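Local coordinates for tyrosine-protein phosphatase YwqE (Bacillus subtilis, PDB 3QY7) that removes phosphate from phosphotyrosine-containing proteins as a manganese-dependent tyrosine phosphatase with a TIM-barrel fold, at residues D3-I8 with G78-I83; K64-I67 with P72-V75; P137-E142 with K173-F178; L224-E229 with T236-P241. All blocks are in the same frame, centred on the assembly; numbering follows the deposited sequence.

Contact 1. Residues D3-I8 with G78-I83; sequences DIHCHI and GQEIRI. With FE (Fe (III) ion), chain C; FE (Fe (III) ion), chain B.
H5 carries its ring with CG anti to the backbone N (chi1 -179°), and E80 comes from the other segment fully extended, chi1 at 180°, so that both end at the iron of chain C. H7 reaches the same ion on a different path, CG lying beside its own backbone N (chi1 -59°). No hydrogen bond joins the two segments; the iron does. H5 NE2 and H7 NE2 each sit 2.1 Å from it, and E80 OE1 binds beside them, near the plane of the H7 imidazole at its edge, 3.0 Å from H7 NE2. The E80 carboxylate is a bridge, because its OE2 binds the iron of chain B at 2.1 Å. Water 2 makes a second bridge, lying 1.9 Å from the iron of chain C and 2.0 Å from that of chain B. D194 completes the protein ligands of the first ion, E108 and H136 those of the second. The rotation of each imidazole is probably steadied at ND1, which is hydrogen-bonded to Q161 in H5 and to D13 in H7. The two histidines form the H-x-H signature of PHP-type metallohydrolases. They lie in the loop that follows strand 2-3, while E80 stands on strand 80-82; H5 and E80 both rest on L106 of the adjoining strand 104-108, and H5 also packs on A192 of strand 190-192.

Contact 2. Residues K64-I67 with P72-V75; sequences KRLI and PLHV
L66 projects from helix 52-68 toward the strand, and one of its two methyl groups, CD1, does nearly all the touching. A chi1 of -66° sets CG beside the backbone N, and chi2 near anti (168°) then puts CD1 in front while CD2 is turned elsewhere. V75, whose side chain also leans toward the helix, lies across L66 at about a right angle and offers its CG2, 3.9 Å from L66 CD1. L73 arrives from beside the pair, presenting CD2 at 4.0 Å from L66 CD1 while its other methyl turns off. L73, just before the strand, and V75 on it also touch, with L73 CD2 3.6 Å from V75 CG2, so three methyls close into a small triangle that has one corner on the helix, one on the strand and one on the residue leading into it. A fourth neighbour is polar: the carbonyl O of L73 stands 3.4 Å from L66 CD1, close enough for van der Waals contact with the backbone as well. The methyls thus meet one another and a backbone carbonyl, with no hydrogen bond between the segments; nearby, the backbone N of V75 is hydrogen-bonded to OD1 of N63 on the same helix. Helix 19-31 covers the cluster further, A26 meeting L66 and A29 meeting L73. Strand 74-76 runs parallel to strand 36-38 with helix 52-68 between them in the chain, which makes this the returning end of a beta-alpha-beta crossover, the repeating element of a TIM barrel, where helix residues pack against the outer side of the strands.

Contact 3. Residues P137-E142 with K173-F178; sequences PERNRE and KQLKAF
L175 forks over the turn at E138 and R139, sending one methyl to each. Its chi1 of -139° lies off the usual staggered positions and turns the fork so that CD1 meets the carbonyl O of E138, 3.5 Å away, while CD2 meets R139. The arginine chain is kinked at chi2 (-93°), which folds a side chain that starts out away from helix 173-184 back across the leucine, the two crossing at about a right angle. L175 CD2 then sits over one face of the guanidinium, nearer its rim than its middle, with R139 NE at 3.4 Å and R139 CD at 3.7 Å. F178 approaches from one turn further along the helix. Its ring meets the turn with an edge: CD2 is 3.7 Å from E138 O, which lies near the ring plane, and CE2 is 3.8 Å from E138 CA. E138 places CG between its backbone N and carbonyl carbon and bends again at chi2, so the carboxylate swings clear of the helix and OE1 is hydrogen-bonded to S166 and T163 instead. R139 also makes a cation-pi contact with F171, and N140, the N-cap of helix 141-145, bonds the backbone N of I143 through OD1. With no hydrogen bond across the contact, the 3-10 turn just after the iron ligand H136 meets helix 173-184 through methyl and ring carbons of the helix, which pack on a backbone carbonyl and on the face of a guanidinium, while the E138 carboxylate finds its partners outside this pair of segments.

Contact 4. Residues L224-E229 with T236-P241; sequences LTENAE and TIFRQP
This is a polar contact, a pair of side-chain-to-backbone hydrogen bonds between helix 219-232 and the irregular tail that follows it, with N227 meeting F238 as the tail doubles back along the helix. The amide of N227 grips the backbone of that single residue at two points. F238 N donates to N227 OD1 at 2.8 Å in a nearly straight bond (166°), its approach tilted out of the carbonyl plane of the amide. In return N227 ND2 reaches F238 O at 3.1 Å, on a lone pair and in the plane of that carbonyl. The same ND2 is also hydrogen-bonded to H189 O, which ties the tail and helix to the loop leading into strand 190-192. I237 crosses N227 at about a right angle, its CB 3.5 Å from N227 OD1. E226, with CG between its backbone N and carbonyl carbon (chi1 74°) and extended after that, reaches the F238 ring: OE1 lies in the ring plane at its edge, 3.4 Å from F238 CD1, with the carboxylate plane turned 83° from that of the ring. Such an edge-on approach is probably mildly attractive. The paired bonds fix the amide's rotation and satisfy both of its polar atoms.

How the contacts relate
Contact 1 lies deep in the barrel and is the one held by metal ions; contacts 2 and 3 are buried but farther out, where contact 2 joins methyl groups and contact 3 sets helix carbons on a carbonyl and a guanidinium; contact 4 is partly exposed and relies on hydrogen bonds. Contacts 1 and 2 follow one another along the chain through strands 74-76 and 80-82, though they do not otherwise touch. Contacts 1 and 4 do, I4 CG2 lying 3.9 Å from A228 CB, and both pack against strand 190-192. Contact 3 does not touch contact 1 but begins right after the iron ligand H136. Contacts 2 and 3 stand on opposite sides of the chain's centre.

Contact 1. Residues D3-I8 with G78-I83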
loop_
_atom_site.group_PDB
_atom_site.type_symbol
_atom_site.label_atom_id
_atom_site.label_comp_id
_atom_site.label_asym_id
_atom_site.label_seq_id
_atom_site.Cartn_x
_atom_site.Cartn_y
_atom_site.Cartn_z
ATOM N N ASP A 3 -4.750 -1.945 -7.398
ATOM C CA ASP A 3 -3.607 -1.257 -6.776
ATOM C C ASP A 3 -4.083 -0.738 -5.431
ATOM O O ASP A 3 -5.010 0.062 -5.378
ATOM C CB ASP A 3 -3.169 -0.106 -7.690
ATOM C CG ASP A 3 -1.862 0.541 -7.260
ATOM O OD1 ASP A 3 -1.016 -0.160 -6.666
ATOM O OD2 ASP A 3 -1.693 1.753 -7.533
ATOM N N ILE A 4 -3.465 -1.212 -4.344
ATOM C CA ILE A 4 -3.985 -0.929 -2.998
ATOM C C ILE A 4 -3.361 0.274 -2.284
ATOM O O ILE A 4 -3.718 0.562 -1.140
ATOM C CB ILE A 4 -3.931 -2.169 -2.055
ATOM C CG1 ILE A 4 -2.488 -2.566 -1.696
ATOM C CG2 ILE A 4 -4.689 -3.326 -2.678
ATOM C CD1 ILE A 4 -2.404 -3.290 -0.338
ATOM N N HIS A 5 -2.399 0.933 -2.935
ATOM C CA HIS A 5 -1.676 2.069 -2.337
ATOM C C HIS A 5 -1.300 3.019 -3.471
ATOM O O HIS A 5 -0.522 2.658 -4.345
ATOM C CB HIS A 5 -0.437 1.530 -1.593
ATOM C CG HIS A 5 0.395 2.570 -0.895
ATOM N ND1 HIS A 5 1.317 2.220 0.066
ATOM C CD2 HIS A 5 0.429 3.923 -0.975
ATOM C CE1 HIS A 5 1.915 3.313 0.522
ATOM N NE2 HIS A 5 1.387 4.358 -0.083
ATOM N N CYS A 6 -1.878 4.219 -3.472
ATOM C CA CYS A 6 -1.712 5.127 -4.611
ATOM C C CYS A 6 -2.132 6.538 -4.228
ATOM O O CYS A 6 -3.154 6.743 -3.568
ATOM C CB CYS A 6 -2.562 4.632 -5.779
ATOM S SG CYS A 6 -2.145 5.416 -7.344
ATOM N N HIS A 7 -1.332 7.516 -4.636
ATOM C CA HIS A 7 -1.591 8.898 -4.290
ATOM C C HIS A 7 -2.092 9.638 -5.513
ATOM O O HIS A 7 -1.512 10.633 -5.973
ATOM C CB HIS A 7 -0.329 9.494 -3.656
ATOM C CG HIS A 7 0.092 8.764 -2.425
ATOM N ND1 HIS A 7 -0.277 9.174 -1.162
ATOM C CD2 HIS A 7 0.778 7.609 -2.264
ATOM C CE1 HIS A 7 0.216 8.324 -0.275
ATOM N NE2 HIS A 7 0.845 7.357 -0.915
ATOM N N ILE A 8 -3.209 9.125 -6.043
ATOM C CA ILE A 8 -3.834 9.642 -7.255
ATOM C C ILE A 8 -4.816 10.800 -6.995
ATOM O O ILE A 8 -5.080 11.587 -7.901
ATOM C CB ILE A 8 -4.511 8.507 -8.081
ATOM C CG1 ILE A 8 -4.814 8.971 -9.513
ATOM C CG2 ILE A 8 -5.776 8.005 -7.376
ATOM C CD1 ILE A 8 -5.195 7.814 -10.434
ATOM N N GLY A 78 -9.622 5.176 0.715
ATOM C CA GLY A 78 -8.691 4.624 1.688
ATOM C C GLY A 78 -7.803 5.755 2.191
ATOM O O GLY A 78 -8.026 6.912 1.864
ATOM N N GLN A 79 -6.797 5.395 2.982
ATOM C CA GLN A 79 -5.812 6.353 3.497
ATOM C C GLN A 79 -4.506 5.628 3.746
ATOM O O GLN A 79 -4.486 4.432 4.044
ATOM C CB GLN A 79 -6.275 6.937 4.850
ATOM C CG GLN A 79 -7.209 8.115 4.752
ATOM C CD GLN A 79 -7.646 8.600 6.127
ATOM O OE1 GLN A 79 -7.719 7.827 7.078
ATOM N NE2 GLN A 79 -7.947 9.892 6.221
ATOM N N GLU A 80 -3.401 6.363 3.633
ATOM C CA GLU A 80 -2.137 5.886 4.172
ATOM C C GLU A 80 -1.986 6.579 5.527
ATOM O O GLU A 80 -1.956 7.813 5.606
ATOM C CB GLU A 80 -0.958 6.237 3.251
ATOM C CG GLU A 80 0.394 5.730 3.848
ATOM C CD GLU A 80 1.602 6.021 2.982
ATOM O OE1 GLU A 80 1.441 6.619 1.924
ATOM O OE2 GLU A 80 2.708 5.622 3.375
ATOM N N ILE A 81 -1.942 5.777 6.581
ATOM C CA ILE A 81 -1.976 6.316 7.954
ATOM C C ILE A 81 -0.616 6.158 8.633
ATOM O O ILE A 81 -0.225 5.069 9.021
ATOM C CB ILE A 81 -3.071 5.605 8.780
ATOM C CG1 ILE A 81 -4.420 5.692 8.050
ATOM C CG2 ILE A 81 -3.133 6.185 10.220
ATOM C CD1 ILE A 81 -5.506 4.776 8.615
ATOM N N ARG A 82 0.103 7.268 8.769
ATOM C CA ARG A 82 1.316 7.265 9.571
ATOM C C ARG A 82 0.931 6.881 10.991
ATOM O O ARG A 82 0.059 7.519 11.593
ATOM C CB ARG A 82 1.969 8.644 9.551
ATOM C CG ARG A 82 3.170 8.787 10.494
ATOM C CD ARG A 82 4.392 8.031 9.950
ATOM N NE ARG A 82 4.834 8.554 8.658
ATOM C CZ ARG A 82 5.600 9.630 8.502
ATOM N NH1 ARG A 82 6.028 10.310 9.569
ATOM N NH2 ARG A 82 5.944 10.026 7.279
ATOM N N ILE A 83 1.593 5.855 11.518
ATOM C CA ILE A 83 1.250 5.293 12.823
ATOM C C ILE A 83 1.237 6.376 13.898
ATOM O O ILE A 83 2.050 7.291 13.877
ATOM C CB ILE A 83 2.209 4.126 13.195
ATOM C CG1 ILE A 83 1.675 3.294 14.370
ATOM C CG2 ILE A 83 3.652 4.627 13.398
ATOM C CD1 ILE A 83 2.412 1.968 14.570
HETATM FE FE FE C . 2.390 6.234 0.028
HETATM FE FE FE B . 4.640 6.071 2.688
HETATM O O HOH W 1 6.613 6.832 1.974
HETATM O O HOH W 2 3.952 5.564 0.819
#

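Contact 2. Residues K64-I67 with P72-V75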
loop_
_atom_site.group_PDB
_atom_site.type_symbol
_atom_site.label_atom_id
_atom_site.label_comp_id
_atom_site.label_asym_id
_atom_site.label_seq_id
_atom_site.Cartn_x
_atom_site.Cartn_y
_atom_site.Cartn_z
ATOM N N LYS A 64 -15.995 10.554 -11.501
ATOM C CA LYS A 64 -16.802 11.285 -12.479
ATOM C C LYS A 64 -15.942 11.846 -13.619
ATOM O O LYS A 64 -16.336 11.776 -14.778
ATOM C CB LYS A 64 -17.592 12.402 -11.795
ATOM C CG LYS A 64 -18.753 11.901 -10.952
ATOM C CD LYS A 64 -19.651 13.046 -10.516
ATOM C CE LYS A 64 -20.522 12.659 -9.324
ATOM N NZ LYS A 64 -19.776 12.911 -8.052
ATOM N N ARG A 65 -14.757 12.315 -13.284
ATOM C CA ARG A 65 -13.888 12.831 -14.279
ATOM C C ARG A 65 -13.315 11.748 -15.185
ATOM O O ARG A 65 -13.120 11.954 -16.333
ATOM C CB ARG A 65 -12.789 13.608 -13.601
ATOM C CG ARG A 65 -11.772 14.035 -14.475
ATOM C CD ARG A 65 -11.695 15.437 -14.591
ATOM N NE ARG A 65 -11.829 15.898 -15.993
ATOM C CZ ARG A 65 -10.955 16.680 -16.594
ATOM N NH1 ARG A 65 -9.912 17.152 -15.959
ATOM N NH2 ARG A 65 -11.148 17.026 -17.815
ATOM N N LEU A 66 -13.013 10.612 -14.591
ATOM C CA LEU A 66 -12.520 9.492 -15.375
ATOM C C LEU A 66 -13.579 9.054 -16.380
ATOM O O LEU A 66 -13.251 8.721 -17.505
ATOM C CB LEU A 66 -12.100 8.321 -14.471
ATOM C CG LEU A 66 -10.899 8.635 -13.578
ATOM C CD1 LEU A 66 -10.731 7.544 -12.519
ATOM C CD2 LEU A 66 -9.608 8.863 -14.399
ATOM N N ILE A 67 -14.853 9.074 -15.979
ATOM C CA ILE A 67 -15.943 8.717 -16.883
ATOM C C ILE A 67 -16.016 9.761 -18.002
ATOM O O ILE A 67 -16.059 9.415 -19.173
ATOM C CB ILE A 67 -17.290 8.587 -16.125
ATOM C CG1 ILE A 67 -17.282 7.329 -15.250
ATOM C CG2 ILE A 67 -18.445 8.501 -17.093
ATOM C CD1 ILE A 67 -18.365 7.322 -14.176
ATOM N N PRO A 72 -11.102 3.720 -18.278
ATOM C CA PRO A 72 -11.702 2.595 -17.543
ATOM C C PRO A 72 -10.937 2.303 -16.248
ATOM O O PRO A 72 -10.240 1.304 -16.140
ATOM C CB PRO A 72 -11.592 1.439 -18.538
ATOM C CG PRO A 72 -10.400 1.790 -19.383
ATOM C CD PRO A 72 -10.276 3.269 -19.413
ATOM N N LEU A 73 -11.072 3.192 -15.285
ATOM C CA LEU A 73 -10.478 3.010 -13.983
ATOM C C LEU A 73 -11.426 3.421 -12.873
ATOM O O LEU A 73 -12.000 4.439 -12.967
ATOM C CB LEU A 73 -9.208 3.810 -13.865
ATOM C CG LEU A 73 -8.463 3.487 -12.571
ATOM C CD1 LEU A 73 -7.345 2.673 -12.763
ATOM C CD2 LEU A 73 -8.204 4.623 -11.685
ATOM N N HIS A 74 -11.529 2.621 -11.824
ATOM C CA HIS A 74 -12.407 2.932 -10.686
ATOM C C HIS A 74 -11.563 3.170 -9.446
ATOM O O HIS A 74 -10.718 2.340 -9.095
ATOM C CB HIS A 74 -13.383 1.761 -10.490
ATOM C CG HIS A 74 -14.397 1.932 -9.391
ATOM N ND1 HIS A 74 -14.965 3.141 -9.045
ATOM C CD2 HIS A 74 -15.014 1.001 -8.625
ATOM C CE1 HIS A 74 -15.848 2.951 -8.082
ATOM N NE2 HIS A 74 -15.904 1.662 -7.816
ATOM N N VAL A 75 -11.772 4.331 -8.822
ATOM C CA VAL A 75 -11.062 4.736 -7.614
ATOM C C VAL A 75 -11.966 4.520 -6.391
ATOM O O VAL A 75 -13.112 4.997 -6.346
ATOM C CB VAL A 75 -10.609 6.214 -7.700
ATOM C CG1 VAL A 75 -9.786 6.579 -6.476
ATOM C CG2 VAL A 75 -9.775 6.421 -8.962
#

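Contact 3. Residues P137-E142 with K173-F178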
loop_
_atom_site.group_PDB
_atom_site.type_symbol
_atom_site.label_atom_id
_atom_site.label_comp_id
_atom_site.label_asym_id
_atom_site.label_seq_id
_atom_site.Cartn_x
_atom_site.Cartn_y
_atom_site.Cartn_z
ATOM N N PRO A 137 7.605 -1.790 3.876
ATOM C CA PRO A 137 8.571 -2.084 4.936
ATOM C C PRO A 137 10.012 -2.049 4.420
ATOM O O PRO A 137 10.933 -1.769 5.209
ATOM C CB PRO A 137 8.178 -3.497 5.395
ATOM C CG PRO A 137 7.474 -4.094 4.197
ATOM C CD PRO A 137 6.699 -2.929 3.634
ATOM N N GLU A 138 10.202 -2.313 3.121
ATOM C CA GLU A 138 11.547 -2.277 2.501
ATOM C C GLU A 138 12.196 -0.887 2.531
ATOM O O GLU A 138 13.425 -0.761 2.431
ATOM C CB GLU A 138 11.503 -2.845 1.063
ATOM C CG GLU A 138 11.025 -1.866 -0.057
ATOM C CD GLU A 138 9.511 -1.649 -0.134
ATOM O OE1 GLU A 138 9.080 -1.061 -1.137
ATOM O OE2 GLU A 138 8.750 -2.056 0.768
ATOM N N ARG A 139 11.374 0.151 2.654
ATOM C CA ARG A 139 11.822 1.538 2.685
ATOM C C ARG A 139 12.069 2.050 4.104
ATOM O O ARG A 139 12.358 3.235 4.294
ATOM C CB ARG A 139 10.800 2.444 1.990
ATOM C CG ARG A 139 10.898 2.484 0.476
ATOM C CD ARG A 139 11.801 3.646 0.073
ATOM N NE ARG A 139 11.523 4.119 -1.278
ATOM C CZ ARG A 139 12.083 5.188 -1.836
ATOM N NH1 ARG A 139 12.959 5.930 -1.161
ATOM N NH2 ARG A 139 11.758 5.515 -3.077
ATOM N N ASN A 140 11.934 1.167 5.092
ATOM C CA ASN A 140 12.171 1.528 6.487
ATOM C C ASN A 140 13.617 1.211 6.895
ATOM O O ASN A 140 14.062 0.070 6.777
ATOM C CB ASN A 140 11.194 0.785 7.400
ATOM C CG ASN A 140 11.326 1.201 8.842
ATOM O OD1 ASN A 140 12.163 0.673 9.568
ATOM N ND2 ASN A 140 10.490 2.140 9.267
ATOM N N ARG A 141 14.321 2.228 7.389
ATOM C CA ARG A 141 15.743 2.093 7.748
ATOM C C ARG A 141 15.995 1.004 8.794
ATOM O O ARG A 141 16.932 0.214 8.647
ATOM C CB ARG A 141 16.328 3.426 8.233
ATOM C CG ARG A 141 17.850 3.559 8.005
ATOM C CD ARG A 141 18.597 4.287 9.132
ATOM N NE ARG A 141 17.953 5.524 9.573
ATOM C CZ ARG A 141 18.259 6.744 9.136
ATOM N NH1 ARG A 141 19.206 6.923 8.225
ATOM N NH2 ARG A 141 17.604 7.796 9.614
ATOM N N GLU A 142 15.174 0.964 9.846
ATOM C CA GLU A 142 15.330 -0.057 10.891
ATOM C C GLU A 142 15.024 -1.486 10.442
ATOM O O GLU A 142 15.715 -2.430 10.836
ATOM C CB GLU A 142 14.528 0.289 12.150
ATOM C CG GLU A 142 14.935 -0.567 13.340
ATOM C CD GLU A 142 14.337 -0.133 14.667
ATOM O OE1 GLU A 142 13.496 0.799 14.714
ATOM O OE2 GLU A 142 14.727 -0.753 15.685
ATOM N N LYS A 173 19.461 0.140 -6.745
ATOM C CA LYS A 173 19.835 -1.239 -6.831
ATOM C C LYS A 173 19.718 -1.895 -5.508
ATOM O O LYS A 173 19.543 -3.073 -5.404
ATOM C CB LYS A 173 21.305 -1.328 -7.245
ATOM C CG LYS A 173 21.586 -2.141 -8.432
ATOM C CD LYS A 173 23.122 -2.318 -8.741
ATOM C CE LYS A 173 24.010 -2.558 -7.548
ATOM N NZ LYS A 173 25.448 -2.630 -7.940
ATOM N N GLN A 174 19.877 -1.085 -4.498
ATOM C CA GLN A 174 19.924 -1.628 -3.175
ATOM C C GLN A 174 18.527 -1.981 -2.691
ATOM O O GLN A 174 18.327 -3.021 -2.188
ATOM C CB GLN A 174 20.602 -0.680 -2.217
ATOM C CG GLN A 174 22.080 -0.596 -2.493
ATOM C CD GLN A 174 22.718 -1.937 -2.601
ATOM O OE1 GLN A 174 23.119 -2.378 -3.663
ATOM N NE2 GLN A 174 22.793 -2.614 -1.480
ATOM N N LEU A 175 17.604 -1.053 -2.865
ATOM C CA LEU A 175 16.237 -1.299 -2.516
ATOM C C LEU A 175 15.741 -2.607 -3.204
ATOM O O LEU A 175 15.130 -3.432 -2.567
ATOM C CB LEU A 175 15.413 -0.067 -2.897
ATOM C CG LEU A 175 14.306 0.509 -2.042
ATOM C CD1 LEU A 175 14.636 0.440 -0.588
ATOM C CD2 LEU A 175 13.826 1.904 -2.417
ATOM N N LYS A 176 16.047 -2.814 -4.491
ATOM C CA LYS A 176 15.597 -4.046 -5.191
ATOM C C LYS A 176 16.084 -5.349 -4.544
ATOM O O LYS A 176 15.327 -6.304 -4.345
ATOM C CB LYS A 176 16.009 -4.046 -6.675
ATOM C CG LYS A 176 15.599 -5.317 -7.419
ATOM C CD LYS A 176 15.947 -5.250 -8.904
ATOM C CE LYS A 176 15.711 -6.592 -9.548
ATOM N NZ LYS A 176 15.990 -6.576 -11.011
ATOM N N ALA A 177 17.378 -5.401 -4.258
ATOM C CA ALA A 177 17.982 -6.551 -3.626
ATOM C C ALA A 177 17.316 -6.895 -2.284
ATOM O O ALA A 177 17.021 -8.061 -2.014
ATOM C CB ALA A 177 19.476 -6.286 -3.429
ATOM N N PHE A 178 17.068 -5.866 -1.473
ATOM C CA PHE A 178 16.436 -6.061 -0.168
ATOM C C PHE A 178 14.995 -6.570 -0.306
ATOM O O PHE A 178 14.556 -7.451 0.437
ATOM C CB PHE A 178 16.492 -4.784 0.664
ATOM C CG PHE A 178 15.949 -4.953 2.058
ATOM C CD1 PHE A 178 16.423 -5.967 2.891
ATOM C CD2 PHE A 178 14.975 -4.099 2.538
ATOM C CE1 PHE A 178 15.922 -6.130 4.178
ATOM C CE2 PHE A 178 14.473 -4.254 3.839
ATOM C CZ PHE A 178 14.940 -5.268 4.645
#

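Contact 4. Residues L224-E229 with T236-P241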
loop_
_atom_site.group_PDB
_atom_site.type_symbol
_atom_site.label_atom_id
_atom_site.label_comp_id
_atom_site.label_asym_id
_atom_site.label_seq_id
_atom_site.Cartn_x
_atom_site.Cartn_y
_atom_site.Cartn_z
ATOM N N LEU A 224 0.312 -12.903 -4.869
ATOM C CA LEU A 224 0.311 -11.528 -4.417
ATOM C C LEU A 224 -0.775 -10.677 -5.086
ATOM O O LEU A 224 -1.320 -9.845 -4.493
ATOM C CB LEU A 224 1.666 -10.858 -4.604
ATOM C CG LEU A 224 2.835 -11.535 -3.907
ATOM C CD1 LEU A 224 4.196 -10.929 -4.176
ATOM C CD2 LEU A 224 2.616 -11.479 -2.476
ATOM N N THR A 225 -0.946 -10.856 -6.378
ATOM C CA THR A 225 -1.952 -10.139 -7.101
ATOM C C THR A 225 -3.358 -10.502 -6.631
ATOM O O THR A 225 -4.173 -9.664 -6.499
ATOM C CB THR A 225 -1.813 -10.405 -8.630
ATOM O OG1 THR A 225 -0.527 -10.046 -9.069
ATOM C CG2 THR A 225 -2.872 -9.708 -9.416
ATOM N N GLU A 226 -3.652 -11.788 -6.477
ATOM C CA GLU A 226 -4.979 -12.192 -6.010
ATOM C C GLU A 226 -5.233 -11.708 -4.579
ATOM O O GLU A 226 -6.376 -11.537 -4.185
ATOM C CB GLU A 226 -5.220 -13.704 -6.148
ATOM C CG GLU A 226 -4.495 -14.576 -5.129
ATOM C CD GLU A 226 -4.881 -16.053 -5.236
ATOM O OE1 GLU A 226 -3.998 -16.919 -5.008
ATOM O OE2 GLU A 226 -6.062 -16.348 -5.545
ATOM N N ASN A 227 -4.176 -11.486 -3.801
ATOM C CA ASN A 227 -4.374 -10.960 -2.455
ATOM C C ASN A 227 -5.049 -9.597 -2.472
ATOM O O ASN A 227 -5.833 -9.313 -1.599
ATOM C CB ASN A 227 -3.077 -10.890 -1.645
ATOM C CG ASN A 227 -2.788 -12.174 -0.899
ATOM O OD1 ASN A 227 -3.650 -13.044 -0.775
ATOM N ND2 ASN A 227 -1.562 -12.296 -0.391
ATOM N N ALA A 228 -4.753 -8.778 -3.481
ATOM C CA ALA A 228 -5.456 -7.493 -3.631
ATOM C C ALA A 228 -6.949 -7.689 -3.933
ATOM O O ALA A 228 -7.780 -6.934 -3.436
ATOM C CB ALA A 228 -4.785 -6.610 -4.691
ATOM N N GLU A 229 -7.277 -8.719 -4.719
ATOM C CA GLU A 229 -8.678 -9.066 -5.006
ATOM C C GLU A 229 -9.367 -9.556 -3.736
ATOM O O GLU A 229 -10.522 -9.195 -3.454
ATOM C CB GLU A 229 -8.789 -10.139 -6.109
ATOM C CG GLU A 229 -8.270 -9.750 -7.480
ATOM C CD GLU A 229 -9.274 -8.982 -8.359
ATOM O OE1 GLU A 229 -8.880 -8.607 -9.482
ATOM O OE2 GLU A 229 -10.427 -8.741 -7.946
ATOM N N THR A 236 -10.110 -13.049 3.559
ATOM C CA THR A 236 -8.839 -13.275 4.221
ATOM C C THR A 236 -7.762 -13.540 3.172
ATOM O O THR A 236 -7.947 -14.390 2.310
ATOM C CB THR A 236 -8.962 -14.450 5.200
ATOM O OG1 THR A 236 -9.975 -14.143 6.168
ATOM C CG2 THR A 236 -7.626 -14.709 5.917
ATOM N N ILE A 237 -6.658 -12.780 3.220
ATOM C CA ILE A 237 -5.538 -12.955 2.293
ATOM C C ILE A 237 -4.809 -14.281 2.511
ATOM O O ILE A 237 -4.906 -14.890 3.595
ATOM C CB ILE A 237 -4.515 -11.794 2.381
ATOM C CG1 ILE A 237 -4.048 -11.575 3.827
ATOM C CG2 ILE A 237 -5.127 -10.497 1.837
ATOM C CD1 ILE A 237 -2.663 -10.919 3.936
ATOM N N PHE A 238 -4.077 -14.713 1.483
ATOM C CA PHE A 238 -3.298 -15.942 1.554
ATOM C C PHE A 238 -1.886 -15.638 2.006
ATOM O O PHE A 238 -1.235 -14.703 1.514
ATOM C CB PHE A 238 -3.276 -16.676 0.214
ATOM C CG PHE A 238 -4.641 -17.022 -0.319
ATOM C CD1 PHE A 238 -4.880 -17.016 -1.688
ATOM C CD2 PHE A 238 -5.686 -17.370 0.551
ATOM C CE1 PHE A 238 -6.137 -17.349 -2.194
ATOM C CE2 PHE A 238 -6.946 -17.691 0.053
ATOM C CZ PHE A 238 -7.164 -17.678 -1.327
ATOM N N ARG A 239 -1.415 -16.442 2.947
ATOM C CA ARG A 239 -0.095 -16.261 3.517
ATOM C C ARG A 239 0.686 -17.556 3.423
ATOM O O ARG A 239 0.121 -18.654 3.471
ATOM C CB ARG A 239 -0.201 -15.827 4.989
ATOM C CG ARG A 239 -1.031 -14.566 5.198
ATOM C CD ARG A 239 -1.508 -14.407 6.639
ATOM N NE ARG A 239 -0.523 -13.692 7.429
ATOM C CZ ARG A 239 -0.627 -12.431 7.844
ATOM N NH1 ARG A 239 -1.697 -11.684 7.598
ATOM N NH2 ARG A 239 0.368 -11.922 8.534
ATOM N N GLN A 240 1.997 -17.412 3.284
ATOM C CA GLN A 240 2.914 -18.536 3.416
ATOM C C GLN A 240 3.655 -18.370 4.759
ATOM O O GLN A 240 3.693 -17.257 5.321
ATOM C CB GLN A 240 3.878 -18.596 2.221
ATOM C CG GLN A 240 3.211 -18.841 0.853
ATOM C CD GLN A 240 2.549 -20.206 0.715
ATOM O OE1 GLN A 240 1.470 -20.324 0.121
ATOM N NE2 GLN A 240 3.186 -21.242 1.254
ATOM N N PRO A 241 4.224 -19.471 5.295
ATOM C CA PRO A 241 4.844 -19.352 6.608
ATOM C C PRO A 241 5.992 -18.345 6.595
ATOM O O PRO A 241 6.921 -18.483 5.786
ATOM C CB PRO A 241 5.350 -20.773 6.902
ATOM C CG PRO A 241 4.623 -21.667 5.960
ATOM C CD PRO A 241 4.376 -20.828 4.734
#